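Local coordinates for anti-H(O) lectin 1 (Ulex europaeus, PDB 1JXN), which binds carbohydrates as an L-fucose-specific legume lectin and carries bound calcium and manganese ions, at residues 35-40 with 216-221; 74-79 with 224-229; 84-89 with 127-132; 21-26 with 43-48. All blocks are in the same frame, centred on the assembly; numbering follows the deposited sequence.

Interaction 1. Residues 35-40 with 216-221. Unlike the reference sequence in segment 216-221: Ser217 (reference Gly). With MFU (methyl alpha-L-fucopyranoside), chain E.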
# COMPACT_ATOMS: atom_id res chain seq x y z
N ASN A 35 -17.43 0.56 -14.03
CA ASN A 35 -18.11 -0.31 -15.00
C ASN A 35 -18.31 0.42 -16.34
O ASN A 35 -18.57 1.63 -16.38
CB ASN A 35 -19.45 -0.81 -14.46
CG ASN A 35 -20.49 0.30 -14.36
OD1 ASN A 35 -20.37 1.24 -13.56
ND2 ASN A 35 -21.50 0.22 -15.22
N LYS A 36 -18.18 -0.31 -17.44
CA LYS A 36 -18.36 0.30 -18.75
C LYS A 36 -19.76 0.06 -19.27
O LYS A 36 -20.34 -1.01 -19.02
CB LYS A 36 -17.36 -0.28 -19.75
CG LYS A 36 -15.92 0.16 -19.56
CD LYS A 36 -15.05 -0.62 -20.51
CE LYS A 36 -13.64 -0.09 -20.57
NZ LYS A 36 -12.79 -1.03 -21.36
N VAL A 37 -20.29 1.03 -20.02
CA VAL A 37 -21.62 0.93 -20.63
C VAL A 37 -21.53 0.95 -22.14
O VAL A 37 -20.47 1.20 -22.70
CB VAL A 37 -22.57 2.04 -20.16
CG1 VAL A 37 -22.95 1.84 -18.68
CG2 VAL A 37 -21.95 3.40 -20.39
N GLY A 38 -22.65 0.65 -22.80
CA GLY A 38 -22.69 0.64 -24.25
C GLY A 38 -22.75 -0.78 -24.79
O GLY A 38 -23.13 -1.71 -24.08
N ASN A 39 -22.32 -0.95 -26.03
CA ASN A 39 -22.33 -2.25 -26.69
C ASN A 39 -21.18 -3.19 -26.27
O ASN A 39 -20.23 -2.80 -25.59
CB ASN A 39 -22.33 -2.03 -28.21
CG ASN A 39 -23.41 -1.04 -28.67
OD1 ASN A 39 -24.57 -1.09 -28.21
ND2 ASN A 39 -23.05 -0.14 -29.59
N ASN A 40 -21.29 -4.46 -26.65
CA ASN A 40 -20.29 -5.49 -26.35
C ASN A 40 -19.89 -5.67 -24.90
O ASN A 40 -18.71 -5.65 -24.53
CB ASN A 40 -19.07 -5.33 -27.25
CG ASN A 40 -19.37 -5.69 -28.69
OD1 ASN A 40 -19.66 -6.85 -29.01
ND2 ASN A 40 -19.35 -4.68 -29.57
N GLY A 216 -18.62 -1.75 -9.26
CA GLY A 216 -19.74 -1.06 -9.88
C GLY A 216 -20.36 -1.86 -11.01
O GLY A 216 -19.63 -2.37 -11.87
N SER A 217 -21.69 -1.96 -11.03
CA SER A 217 -22.41 -2.73 -12.06
C SER A 217 -23.72 -2.12 -12.54
O SER A 217 -24.33 -1.31 -11.85
CB SER A 217 -22.67 -4.14 -11.54
OG SER A 217 -22.96 -4.11 -10.16
N THR A 218 -24.15 -2.54 -13.72
CA THR A 218 -25.38 -2.05 -14.35
C THR A 218 -26.01 -3.21 -15.12
O THR A 218 -25.59 -4.35 -14.96
CB THR A 218 -25.06 -0.87 -15.31
OG1 THR A 218 -26.27 -0.26 -15.75
CG2 THR A 218 -24.29 -1.34 -16.52
N TYR A 219 -26.99 -2.94 -15.97
CA TYR A 219 -27.64 -4.04 -16.68
C TYR A 219 -28.12 -3.62 -18.07
O TYR A 219 -28.52 -2.47 -18.27
CB TYR A 219 -28.83 -4.53 -15.85
CG TYR A 219 -29.59 -5.71 -16.41
CD1 TYR A 219 -30.93 -5.60 -16.75
CD2 TYR A 219 -28.97 -6.95 -16.56
CE1 TYR A 219 -31.66 -6.68 -17.21
CE2 TYR A 219 -29.67 -8.04 -17.02
CZ TYR A 219 -31.02 -7.91 -17.34
OH TYR A 219 -31.74 -9.02 -17.74
N ILE A 220 -28.11 -4.56 -19.01
CA ILE A 220 -28.54 -4.29 -20.38
C ILE A 220 -29.90 -3.63 -20.34
O ILE A 220 -30.79 -4.06 -19.60
CB ILE A 220 -28.64 -5.59 -21.23
CG1 ILE A 220 -29.15 -5.27 -22.63
CG2 ILE A 220 -29.59 -6.59 -20.57
CD1 ILE A 220 -28.13 -4.57 -23.52
N GLY A 221 -30.04 -2.53 -21.08
CA GLY A 221 -31.30 -1.81 -21.12
C GLY A 221 -31.36 -0.71 -20.09
O GLY A 221 -31.81 0.40 -20.39
C1 MFU E . -32.03 -8.86 -12.46
C2 MFU E . -30.69 -9.24 -11.77
C3 MFU E . -29.56 -8.51 -12.53
C4 MFU E . -29.81 -6.99 -12.47
C5 MFU E . -31.15 -6.66 -13.11
C6 MFU E . -31.43 -5.13 -13.05
O1 MFU E . -32.02 -9.36 -13.85
O2 MFU E . -30.52 -10.66 -11.79
O3 MFU E . -28.31 -8.84 -11.94
O4 MFU E . -29.81 -6.55 -11.11
O5 MFU E . -32.21 -7.38 -12.44
CM MFU E . -32.13 -10.68 -14.43
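Asn35 packs against Gly216 and Thr218 in a small contact of van der Waals character that bridges the two sheets of the legume-lectin sandwich. Asn35 opens the loop between strands 32-33 and 44-56, whereas Gly216 and Thr218 belong to strand 209-219, a strand of the seven-stranded sheet. Three touches carry the contact. CB of Asn35 comes within 3.0 Å of the carbonyl O of Gly216, a close approach between carbon and oxygen. Beyond it the side chain swings back between its own N and carbonyl carbon (chi1 70°), which brings the amide past the strand, and ND2 of Asn35 lies 3.5 Å from CG2 of Thr218, the two side chains crossing nearly at right angles. Val37 CG1 adds a looser apolar touch 4.1 Å from Thr218 CG2.

The polar ends look elsewhere. Asn35 spends its OD1 on His226 ND1 and its ND2 on Ala224 O, both of strand 224-236, while Thr218 OG1 is bonded to Thr86 O. The side chain of Tyr219, next in sequence, meets the sugar: one face of its ring carries methyl alpha-L-fucopyranoside, whose C5 stands 3.7 Å above the plane of the Tyr219 ring and off toward its rim, and Ile220 CG2 covers the opposite face.

The chemistry implies a division of labour. The amide of Asn35 has its rotation fixed by bonds to strand 224-236, so what it presents to strand 209-219 is shape, while the residue after Thr218, Tyr219, lays its ring against the fucoside.

Interaction 2. Residues 74-79 with 224-229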
# COMPACT_ATOMS: atom_id res chain seq x y z
N PHE A 74 -18.29 10.26 -5.67
CA PHE A 74 -18.54 9.57 -6.93
C PHE A 74 -19.74 10.22 -7.58
O PHE A 74 -20.43 11.02 -6.95
CB PHE A 74 -18.80 8.08 -6.70
CG PHE A 74 -20.11 7.78 -6.01
CD1 PHE A 74 -21.28 7.58 -6.76
CD2 PHE A 74 -20.19 7.70 -4.62
CE1 PHE A 74 -22.51 7.32 -6.12
CE2 PHE A 74 -21.41 7.44 -3.98
CZ PHE A 74 -22.57 7.25 -4.73
N PHE A 75 -19.95 9.94 -8.86
CA PHE A 75 -21.11 10.46 -9.57
C PHE A 75 -21.52 9.36 -10.53
O PHE A 75 -20.77 8.40 -10.71
CB PHE A 75 -20.86 11.83 -10.26
CG PHE A 75 -19.85 11.79 -11.40
CD1 PHE A 75 -18.49 11.99 -11.16
CD2 PHE A 75 -20.27 11.55 -12.72
CE1 PHE A 75 -17.55 11.96 -12.20
CE2 PHE A 75 -19.36 11.52 -13.77
CZ PHE A 75 -17.99 11.72 -13.52
N MET A 76 -22.72 9.44 -11.07
CA MET A 76 -23.21 8.41 -11.98
C MET A 76 -23.74 9.10 -13.22
O MET A 76 -24.13 10.25 -13.17
CB MET A 76 -24.34 7.60 -11.34
CG MET A 76 -24.10 7.17 -9.90
SD MET A 76 -25.49 6.22 -9.28
CE MET A 76 -26.66 7.50 -8.92
N GLU A 77 -23.72 8.40 -14.34
CA GLU A 77 -24.20 8.97 -15.57
C GLU A 77 -25.01 7.94 -16.32
O GLU A 77 -24.60 6.77 -16.43
CB GLU A 77 -23.03 9.44 -16.45
CG GLU A 77 -22.17 10.53 -15.85
CD GLU A 77 -20.93 10.82 -16.67
OE1 GLU A 77 -20.19 9.86 -17.03
OE2 GLU A 77 -20.69 12.01 -16.94
N THR A 78 -26.17 8.35 -16.81
CA THR A 78 -27.04 7.47 -17.58
C THR A 78 -27.64 8.28 -18.73
O THR A 78 -27.80 9.51 -18.62
CB THR A 78 -28.12 6.79 -16.66
OG1 THR A 78 -28.77 5.72 -17.36
CG2 THR A 78 -29.16 7.77 -16.20
N SER A 79 -27.92 7.61 -19.84
CA SER A 79 -28.49 8.28 -21.01
C SER A 79 -30.01 8.27 -20.98
O SER A 79 -30.66 9.28 -21.26
CB SER A 79 -27.99 7.60 -22.28
OG SER A 79 -28.25 6.21 -22.22
N ALA A 224 -25.89 2.36 -16.94
CA ALA A 224 -25.39 3.60 -16.34
C ALA A 224 -23.99 3.29 -15.83
O ALA A 224 -23.70 2.14 -15.46
CB ALA A 224 -26.26 4.02 -15.17
N THR A 225 -23.10 4.28 -15.84
CA THR A 225 -21.76 4.06 -15.33
C THR A 225 -21.61 4.71 -13.95
O THR A 225 -22.22 5.75 -13.66
CB THR A 225 -20.64 4.54 -16.30
OG1 THR A 225 -19.36 4.25 -15.72
CG2 THR A 225 -20.73 6.05 -16.56
N HIS A 226 -20.80 4.08 -13.10
CA HIS A 226 -20.58 4.55 -11.75
C HIS A 226 -19.09 4.82 -11.61
O HIS A 226 -18.28 3.91 -11.78
CB HIS A 226 -21.04 3.46 -10.78
CG HIS A 226 -22.37 2.87 -11.13
ND1 HIS A 226 -22.50 1.84 -12.05
CD2 HIS A 226 -23.62 3.18 -10.74
CE1 HIS A 226 -23.78 1.57 -12.21
NE2 HIS A 226 -24.48 2.36 -11.43
N GLU A 227 -18.72 6.06 -11.29
CA GLU A 227 -17.31 6.41 -11.18
C GLU A 227 -16.85 7.24 -9.98
O GLU A 227 -17.48 8.23 -9.60
CB GLU A 227 -16.81 7.04 -12.48
CG GLU A 227 -17.83 7.88 -13.25
CD GLU A 227 -17.83 7.57 -14.75
OE1 GLU A 227 -18.15 8.46 -15.56
OE2 GLU A 227 -17.53 6.41 -15.12
N VAL A 228 -15.72 6.82 -9.41
CA VAL A 228 -15.08 7.45 -8.25
C VAL A 228 -14.23 8.67 -8.66
O VAL A 228 -13.41 8.61 -9.57
CB VAL A 228 -14.22 6.42 -7.48
CG1 VAL A 228 -13.62 7.03 -6.22
CG2 VAL A 228 -15.05 5.19 -7.15
N LEU A 229 -14.42 9.77 -7.93
CA LEU A 229 -13.75 11.04 -8.17
C LEU A 229 -12.45 11.23 -7.38
O LEU A 229 -11.58 12.01 -7.77
CB LEU A 229 -14.71 12.18 -7.88
CG LEU A 229 -14.47 13.45 -8.68
CD1 LEU A 229 -14.69 13.14 -10.14
CD2 LEU A 229 -15.39 14.54 -8.21
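Phe74 and Val228 form the first pair of an antiparallel strand match, strand 67-78 against strand 224-236, within the flatter of the two sheets of the legume-lectin sandwich. The short segments run 165° apart in direction. Phe74 and Val228 are a non-hydrogen-bonded pair; CB of Phe74 sits 3.2 Å from Glu227 O, while the ring leads off to an edge-to-face stack on Phe126 of the other sheet.

Phe75 pairs with Glu227 through two backbone bonds. Its side chain rises on the other face of the sheet, where CG of Glu227 makes a CH-pi contact over the ring, 4.1 Å from the centroid of Phe75. Leu229 CD1 meets the same ring at its edge, 3.7 Å from CE1 of Phe75.

At Met76 the side chain is back on the face of Phe74. Met76 SD lies 3.9 Å from His226 CD2, at the edge of the imidazole ring; His226 ND1 is bonded to Asn35 OD1.

Glu77 pairs with Thr225 by a second couple of backbone bonds, and its extended chain runs alongside Thr225. Here the contact holds a puzzle: OE1 of Glu77 lies 2.9 Å from OE1 of Glu227, two acceptors and nominally two like charges. Such closeness would be expected to raise the proton affinity of at least one carboxylate.

Thr78 comes last, on the same face as Phe74 and Met76. Its OG1 is tied to Gln223 O, and Thr78 CB stands 3.7 Å from CB of Ala224.

Interaction 3. Residues 84-89 with 127-132. With CA (calcium ion), chain G; MN (manganese (II) ion), chain F; MFU (methyl alpha-L-fucopyranoside), chain E.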
# COMPACT_ATOMS: atom_id res chain seq x y z
N ALA A 84 -35.03 4.27 -13.42
CA ALA A 84 -35.00 2.85 -13.76
C ALA A 84 -33.60 2.30 -14.00
O ALA A 84 -33.44 1.12 -14.35
CB ALA A 84 -35.88 2.60 -14.98
N ALA A 85 -32.57 3.14 -13.79
CA ALA A 85 -31.19 2.72 -13.99
C ALA A 85 -30.64 1.78 -12.89
O ALA A 85 -30.96 1.92 -11.71
CB ALA A 85 -30.31 3.93 -14.15
N THR A 86 -29.85 0.80 -13.32
CA THR A 86 -29.23 -0.20 -12.44
C THR A 86 -27.69 -0.03 -12.46
O THR A 86 -27.16 0.64 -13.35
CB THR A 86 -29.54 -1.63 -12.97
OG1 THR A 86 -28.85 -1.87 -14.21
CG2 THR A 86 -31.02 -1.78 -13.18
N ASP A 87 -26.95 -0.54 -11.46
CA ASP A 87 -27.42 -1.28 -10.28
C ASP A 87 -26.76 -0.60 -9.09
O ASP A 87 -27.19 -0.78 -7.95
CB ASP A 87 -26.91 -2.70 -10.30
CG ASP A 87 -27.77 -3.59 -11.11
OD1 ASP A 87 -27.47 -3.79 -12.31
OD2 ASP A 87 -28.76 -4.12 -10.55
N GLY A 88 -25.64 0.08 -9.36
CA GLY A 88 -24.94 0.81 -8.32
C GLY A 88 -23.47 0.50 -8.13
O GLY A 88 -22.84 -0.16 -8.97
N LEU A 89 -22.93 0.95 -7.01
CA LEU A 89 -21.52 0.73 -6.68
C LEU A 89 -21.40 0.21 -5.26
O LEU A 89 -22.39 0.08 -4.53
CB LEU A 89 -20.71 2.02 -6.83
CG LEU A 89 -21.11 3.17 -5.92
CD1 LEU A 89 -19.96 4.16 -5.80
CD2 LEU A 89 -22.36 3.84 -6.47
N ASP A 127 -27.15 0.94 -3.71
CA ASP A 127 -28.02 0.22 -4.64
C ASP A 127 -29.02 1.14 -5.33
O ASP A 127 -29.86 1.76 -4.69
CB ASP A 127 -28.75 -0.85 -3.85
CG ASP A 127 -29.29 -1.95 -4.72
OD1 ASP A 127 -29.34 -3.10 -4.23
OD2 ASP A 127 -29.67 -1.68 -5.87
N THR A 128 -28.96 1.21 -6.66
CA THR A 128 -29.87 2.07 -7.40
C THR A 128 -31.17 1.42 -7.90
O THR A 128 -32.07 2.13 -8.36
CB THR A 128 -29.17 2.76 -8.58
OG1 THR A 128 -28.72 1.77 -9.51
CG2 THR A 128 -27.97 3.57 -8.11
N ILE A 129 -31.27 0.09 -7.85
CA ILE A 129 -32.50 -0.59 -8.27
C ILE A 129 -32.89 -1.77 -7.36
O ILE A 129 -32.18 -2.78 -7.25
CB ILE A 129 -32.46 -1.02 -9.77
CG1 ILE A 129 -33.88 -1.06 -10.34
CG2 ILE A 129 -31.80 -2.38 -9.94
CD1 ILE A 129 -34.53 0.31 -10.51
N GLY A 130 -34.02 -1.61 -6.67
CA GLY A 130 -34.49 -2.64 -5.76
C GLY A 130 -35.69 -3.41 -6.27
O GLY A 130 -35.89 -3.50 -7.49
N SER A 131 -36.46 -3.98 -5.34
CA SER A 131 -37.67 -4.76 -5.65
C SER A 131 -38.70 -3.87 -6.38
O SER A 131 -38.83 -2.69 -6.07
CB SER A 131 -38.29 -5.31 -4.36
OG SER A 131 -38.87 -6.58 -4.60
N PRO A 132 -39.52 -4.47 -7.27
CA PRO A 132 -39.60 -5.89 -7.66
C PRO A 132 -38.59 -6.37 -8.69
O PRO A 132 -38.57 -7.57 -9.00
CB PRO A 132 -41.01 -5.99 -8.21
CG PRO A 132 -41.16 -4.69 -8.93
CD PRO A 132 -40.58 -3.70 -7.95
CA CA G . -30.25 -3.94 -6.11
MN MN F . -29.42 -3.87 -2.09
C1 MFU E . -32.03 -8.86 -12.46
C2 MFU E . -30.69 -9.24 -11.77
C3 MFU E . -29.56 -8.51 -12.53
C4 MFU E . -29.81 -6.99 -12.47
C5 MFU E . -31.15 -6.66 -13.11
C6 MFU E . -31.43 -5.13 -13.05
O1 MFU E . -32.02 -9.36 -13.85
O2 MFU E . -30.52 -10.66 -11.79
O3 MFU E . -28.31 -8.84 -11.94
O4 MFU E . -29.81 -6.55 -11.11
O5 MFU E . -32.21 -7.38 -12.44
CM MFU E . -32.13 -10.68 -14.43
O HOH W 1 -28.86 -3.53 -7.82
O HOH W 2 -29.79 -4.06 0.05
O HOH W 3 -28.51 -5.78 -2.74
O HOH W 4 -28.91 -5.79 -5.52
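In Thr128 the hydroxyl is held between the residue's own N and carbonyl carbon (chi1 63°), which directs OG1 at the facing loop, where Thr128 OG1 donates to Ala85 O at 3.1 Å from above the carbonyl plane. Ile129 has CG1 anti to its N (chi1 -152°), and this turns the CG2 branch onto Thr86: the CG2 methyls of Ile129 and Thr86 stand 3.4 Å apart, tighter than usual for carbons. Thr86 CG2 also lies 3.4 Å from C6 of methyl alpha-L-fucopyranoside.

Thr128 N donates to Asp87 O at 3.0 Å, nearly straight at the hydrogen but well above the carbonyl plane. The peptide bond before Asp87 is cis, the hallmark of the legume-lectin sugar site, and Asp87 and Gly88 both face Ser217 in a classic beta bulge. With the backbone set this way, the Asp87 carboxylate is offered to the sugar, and Asp87 OD2 accepts from O4 of the fucoside at 2.7 Å.

Metal ions fix the opposite loop. Asp127 grips the calcium ion with both oxygens, and its OD1 also binds the manganese ion; OD2 further accepts from Ile129 N in an Asx turn. Ile129 O binds calcium at 2.5 Å, while Asn134 and Asp137 supply ligands from farther along the chain, and Glu125 joins Asp127 at manganese. Water 1, 2.2 Å from calcium, donates to both Asp87 O and Asp87 OD2, a link through which the metal probably helps to hold that carboxylate.

Interaction 4. Residues 21-26 with 43-48. Unlike the reference sequence in segment 21-26: Asn23 (reference Asp). With MFU (methyl alpha-L-fucopyranoside), chain E.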
# COMPACT_ATOMS: atom_id res chain seq x y z
N GLN A 21 -10.59 -5.62 -12.11
CA GLN A 21 -11.22 -6.86 -12.53
C GLN A 21 -12.47 -6.46 -13.31
O GLN A 21 -12.96 -5.34 -13.18
CB GLN A 21 -11.57 -7.75 -11.33
CG GLN A 21 -10.35 -8.31 -10.64
CD GLN A 21 -10.69 -9.02 -9.35
OE1 GLN A 21 -10.63 -10.24 -9.25
NE2 GLN A 21 -11.05 -8.25 -8.34
N GLY A 22 -12.94 -7.34 -14.18
CA GLY A 22 -14.10 -7.01 -14.97
C GLY A 22 -13.72 -5.86 -15.88
O GLY A 22 -12.59 -5.81 -16.38
N ASN A 23 -14.63 -4.90 -16.06
CA ASN A 23 -14.34 -3.77 -16.93
C ASN A 23 -14.32 -2.43 -16.20
O ASN A 23 -15.07 -1.51 -16.54
CB ASN A 23 -15.29 -3.74 -18.14
CG ASN A 23 -15.06 -4.93 -19.10
OD1 ASN A 23 -14.36 -4.79 -20.11
ND2 ASN A 23 -15.66 -6.07 -18.80
N ALA A 24 -13.43 -2.34 -15.20
CA ALA A 24 -13.19 -1.13 -14.40
C ALA A 24 -11.78 -0.61 -14.72
O ALA A 24 -10.87 -1.40 -14.97
CB ALA A 24 -13.30 -1.45 -12.92
N SER A 25 -11.61 0.71 -14.74
CA SER A 25 -10.31 1.31 -15.07
C SER A 25 -10.32 2.82 -14.93
O SER A 25 -11.38 3.46 -14.94
CB SER A 25 -9.94 0.99 -16.52
OG SER A 25 -10.76 1.74 -17.42
N VAL A 26 -9.13 3.41 -14.81
CA VAL A 26 -9.01 4.86 -14.72
C VAL A 26 -9.13 5.38 -16.14
O VAL A 26 -8.75 4.70 -17.10
CB VAL A 26 -7.65 5.30 -14.15
CG1 VAL A 26 -7.58 6.81 -14.05
CG2 VAL A 26 -7.39 4.65 -12.81
N ASP A 43 -24.92 -9.10 -20.47
CA ASP A 43 -26.16 -8.52 -19.91
C ASP A 43 -25.93 -7.91 -18.51
O ASP A 43 -26.46 -6.85 -18.19
CB ASP A 43 -27.28 -9.59 -19.83
CG ASP A 43 -27.55 -10.27 -21.18
OD1 ASP A 43 -28.75 -10.43 -21.51
OD2 ASP A 43 -26.59 -10.69 -21.88
N GLU A 44 -25.13 -8.62 -17.71
CA GLU A 44 -24.74 -8.19 -16.35
C GLU A 44 -23.24 -7.87 -16.39
O GLU A 44 -22.42 -8.78 -16.34
CB GLU A 44 -24.99 -9.31 -15.34
CG GLU A 44 -26.44 -9.69 -15.19
CD GLU A 44 -26.61 -11.02 -14.50
OE1 GLU A 44 -25.82 -11.94 -14.79
OE2 GLU A 44 -27.53 -11.15 -13.66
N THR A 45 -22.89 -6.59 -16.47
CA THR A 45 -21.48 -6.18 -16.53
C THR A 45 -21.06 -5.33 -15.34
O THR A 45 -21.89 -4.69 -14.70
CB THR A 45 -21.20 -5.35 -17.83
OG1 THR A 45 -19.83 -4.91 -17.85
CG2 THR A 45 -22.14 -4.14 -17.91
N GLY A 46 -19.76 -5.28 -15.06
CA GLY A 46 -19.28 -4.47 -13.95
C GLY A 46 -17.79 -4.61 -13.71
O GLY A 46 -17.13 -5.43 -14.37
N GLY A 47 -17.27 -3.86 -12.75
CA GLY A 47 -15.85 -3.93 -12.47
C GLY A 47 -15.47 -3.66 -11.03
O GLY A 47 -16.16 -2.95 -10.31
N ILE A 48 -14.33 -4.21 -10.64
CA ILE A 48 -13.80 -4.05 -9.30
C ILE A 48 -12.47 -3.35 -9.42
O ILE A 48 -11.75 -3.55 -10.38
CB ILE A 48 -13.55 -5.39 -8.64
CG1 ILE A 48 -14.83 -6.21 -8.58
CG2 ILE A 48 -12.98 -5.20 -7.26
CD1 ILE A 48 -14.67 -7.54 -7.89
C1 MFU E . -32.03 -8.86 -12.46
C2 MFU E . -30.69 -9.24 -11.77
C3 MFU E . -29.56 -8.51 -12.53
C4 MFU E . -29.81 -6.99 -12.47
C5 MFU E . -31.15 -6.66 -13.11
C6 MFU E . -31.43 -5.13 -13.05
O1 MFU E . -32.02 -9.36 -13.85
O2 MFU E . -30.52 -10.66 -11.79
O3 MFU E . -28.31 -8.84 -11.94
O4 MFU E . -29.81 -6.55 -11.11
O5 MFU E . -32.21 -7.38 -12.44
CM MFU E . -32.13 -10.68 -14.43
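Gln21 and Ile48 form a hydrogen-bonded antiparallel pair at the margin of the seven-stranded sheet of the legume-lectin sandwich, where strand 18-22, an outermost strand of that sheet within the chain, lies along strand 44-56.

Backbone bonds come first. Gln21 N donates to Ile48 O at 2.9 Å, and Ile48 N returns a bond to Gln21 O. Gly22 then faces Gly47 as a non-hydrogen-bonded pair. At positive phi (65°), Gly22 bends the strand out of its regular path, yet the next amide still reaches across, Asn23 N donating to Gly46 O at 3.1 Å. A weaker CH...O approach from Gly22 CA reaches the same carbonyl, which is therefore met by two successive residues.

Side-chain packing is the second kind of contact. The Gln21 and Ile48 side chains run side by side in the same direction, with their CB atoms 4.1 Å apart. Ala24, just past the bend, lays its CB against the bare backbone of Gly47, 3.6 Å from Gly47 CA, so the glycine lets the two chains close up. Thr45 shows the cost of burial nearby: its OG1 has no polar partner in the model.

Within these segments, Glu44 makes the contact with the sugar. It has its CG beside its own N (chi1 -64°) and the chain extended beyond, and its carboxylate has a second partner in a salt bridge with Arg102. The sugar bond itself runs from O3 of methyl alpha-L-fucopyranoside to OE2 of Glu44, at 3.0 Å.

In the fold
All four contacts are largely buried, though unequally. Interaction 2 lies among buried side chains, interaction 4 sits at a sheet margin and reaches exposed Gly22, and interaction 1 runs into an exposed loop. Interactions 2 and 4 are strand pairings held by backbone bonds, the former with large side chains on both faces, the latter with glycines in the middle. Interaction 1 joins the sheets by packing, and its Asn35 bonds to His226 and Thr225 of interaction 2. Interaction 3 has little regular pairing and adds metal ions, a bridging water and a cis peptide. Strand 209-219 runs between the strands of interactions 3 and 4; interactions 1, 3 and 4 all reach the fucoside.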